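PDB 3LL3: gluconate kinase from Lactobacillus acidophilus, which probably transfers a phosphate from ATP to gluconate or to a sugar such as xylulose. Local coordinates for residues G240-I245 and I265-V269. Residue numbers count along the deposited sequence, not the author numbering.
Sequences GYLSTI and IRTIV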
loop_
_atom_site.group_PDB
_atom_site.type_symbol
_atom_site.label_atom_id
_atom_site.label_comp_id
_atom_site.label_asym_id
_atom_site.label_seq_id
_atom_site.Cartn_x
_atom_site.Cartn_y
_atom_site.Cartn_z
ATOM N N GLY A 240 -17.132 12.522 25.569
ATOM C CA GLY A 240 -16.938 13.350 24.389
ATOM C C GLY A 240 -17.125 14.837 24.638
ATOM O O GLY A 240 -16.289 15.655 24.244
ATOM N N TYR A 241 -18.226 15.190 25.289
ATOM C CA TYR A 241 -18.515 16.579 25.606
ATOM C C TYR A 241 -17.543 17.122 26.638
ATOM O O TYR A 241 -16.984 18.200 26.463
ATOM C CB TYR A 241 -19.930 16.706 26.157
ATOM C CG TYR A 241 -20.241 18.100 26.647
ATOM C CD1 TYR A 241 -20.444 19.147 25.753
ATOM C CD2 TYR A 241 -20.306 18.371 28.000
ATOM C CE1 TYR A 241 -20.730 20.429 26.210
ATOM C CE2 TYR A 241 -20.585 19.643 28.462
ATOM C CZ TYR A 241 -20.800 20.665 27.565
ATOM O OH TYR A 241 -21.071 21.919 28.056
ATOM N N LEU A 242 -17.382 16.387 27.739
ATOM C CA LEU A 242 -16.521 16.821 28.820
ATOM C C LEU A 242 -15.048 16.946 28.386
ATOM O O LEU A 242 -14.367 17.888 28.789
ATOM C CB LEU A 242 -16.671 15.900 30.024
ATOM C CG LEU A 242 -18.043 16.036 30.704
ATOM C CD1 LEU A 242 -18.159 15.136 31.927
ATOM C CD2 LEU A 242 -18.306 17.475 31.081
ATOM N N SER A 243 -14.568 15.994 27.589
ATOM C CA SER A 243 -13.214 16.045 27.064
ATOM C C SER A 243 -12.998 17.288 26.204
ATOM O O SER A 243 -11.890 17.778 26.115
ATOM C CB SER A 243 -12.901 14.803 26.227
ATOM O OG SER A 243 -12.701 13.700 27.081
ATOM N N THR A 244 -14.061 17.769 25.558
ATOM C CA THR A 244 -13.990 18.965 24.716
ATOM C C THR A 244 -13.941 20.262 25.545
ATOM O O THR A 244 -13.000 21.081 25.397
ATOM C CB THR A 244 -15.163 19.017 23.715
ATOM O OG1 THR A 244 -15.220 17.789 22.989
ATOM C CG2 THR A 244 -14.976 20.178 22.732
ATOM N N ILE A 245 -14.929 20.464 26.419
ATOM C CA ILE A 245 -14.851 21.631 27.286
ATOM C C ILE A 245 -13.680 21.513 28.274
ATOM O O ILE A 245 -13.147 22.517 28.714
ATOM C CB ILE A 245 -16.167 21.947 28.038
ATOM C CG1 ILE A 245 -16.452 20.910 29.125
ATOM C CG2 ILE A 245 -17.341 22.054 27.060
ATOM C CD1 ILE A 245 -17.589 21.335 30.090
ATOM N N ILE A 265 -11.803 14.137 16.689
ATOM C CA ILE A 265 -11.845 15.578 16.444
ATOM C C ILE A 265 -13.251 16.120 16.751
ATOM O O ILE A 265 -14.252 15.560 16.290
ATOM C CB ILE A 265 -11.398 15.936 14.991
ATOM C CG1 ILE A 265 -11.336 17.460 14.808
ATOM C CG2 ILE A 265 -12.287 15.287 13.950
ATOM C CD1 ILE A 265 -10.096 18.106 15.498
ATOM N N ARG A 266 -13.332 17.191 17.539
ATOM C CA ARG A 266 -14.620 17.732 17.967
ATOM C C ARG A 266 -14.634 19.250 18.081
ATOM O O ARG A 266 -13.600 19.893 18.299
ATOM C CB ARG A 266 -14.979 17.212 19.343
ATOM C CG ARG A 266 -14.958 15.732 19.492
ATOM C CD ARG A 266 -15.190 15.396 20.936
ATOM N NE ARG A 266 -15.104 13.967 21.196
ATOM C CZ ARG A 266 -14.111 13.382 21.863
ATOM N NH1 ARG A 266 -13.097 14.107 22.349
ATOM N NH2 ARG A 266 -14.147 12.060 22.051
ATOM N N THR A 267 -15.834 19.801 17.998
ATOM C CA THR A 267 -16.033 21.228 18.151
ATOM C C THR A 267 -17.468 21.483 18.597
ATOM O O THR A 267 -18.339 20.652 18.376
ATOM C CB THR A 267 -15.717 21.976 16.833
ATOM O OG1 THR A 267 -15.621 23.382 17.094
ATOM C CG2 THR A 267 -16.803 21.706 15.773
ATOM N N ILE A 268 -17.712 22.627 19.225
ATOM C CA ILE A 268 -19.031 22.946 19.751
ATOM C C ILE A 268 -19.591 24.144 19.001
ATOM O O ILE A 268 -18.914 25.174 18.880
ATOM C CB ILE A 268 -18.944 23.231 21.257
ATOM C CG1 ILE A 268 -18.600 21.936 22.002
ATOM C CG2 ILE A 268 -20.242 23.858 21.775
ATOM C CD1 ILE A 268 -18.250 22.117 23.450
ATOM N N VAL A 269 -20.809 23.995 18.479
ATOM C CA VAL A 269 -21.439 25.035 17.664
ATOM C C VAL A 269 -22.758 25.463 18.301
ATOM O O VAL A 269 -23.261 24.778 19.204
ATOM C CB VAL A 269 -21.667 24.562 16.204
ATOM C CG1 VAL A 269 -20.341 24.312 15.531
ATOM C CG2 VAL A 269 -22.504 23.277 16.181
#
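Helix 240-245 crosses strand 265-269 almost at a right angle, with their N-to-C directions 82° apart and their axes 8.8 Å from each other at the closest point. The backbones come nearest at T244 and R266, whose CA atoms lie 6.9 Å apart. R266 and I268, two positions apart in the extended strand, direct their CB atoms toward the helix, whereas T267 between them turns away and hydrogen-bonds through OG1 to the backbone of H254. T244 fits between the two strand side chains: its OG1 lies 3.2 Å from R266 CD, and its CG2 meets I268 CD1 at 3.9 Å. T244 OG1 donates a 2.7 Å hydrogen bond to G240 O, one turn back, so it faces the arginine already paired. G240 O sits over one face of the guanidinium and 3.5 Å from R266 CD, but no hydrogen bond joins helix and strand.

The contact brings together the two actin-like domains of the FGGY kinase fold: the helix directly follows strand 232-238 of the N-terminal sheet, and 265-269 belongs to the C-terminal sheet, next to strands 254-259 and 289-296. R266 extends along the start of the helix and touches the bound D-xylulose, as part of the sugar pocket.

Farther along the strand the contact becomes apolar. I268 CD1 packs 3.7 Å from I245 CG2 and 4.1 Å from Y241 CE1; the tyrosine leaves the helix away from the strand, yet its ring returns to the isoleucine. L242, which does not touch the strand, packs against helix 429-441, and I245 touches both that helix, at A433, and I268.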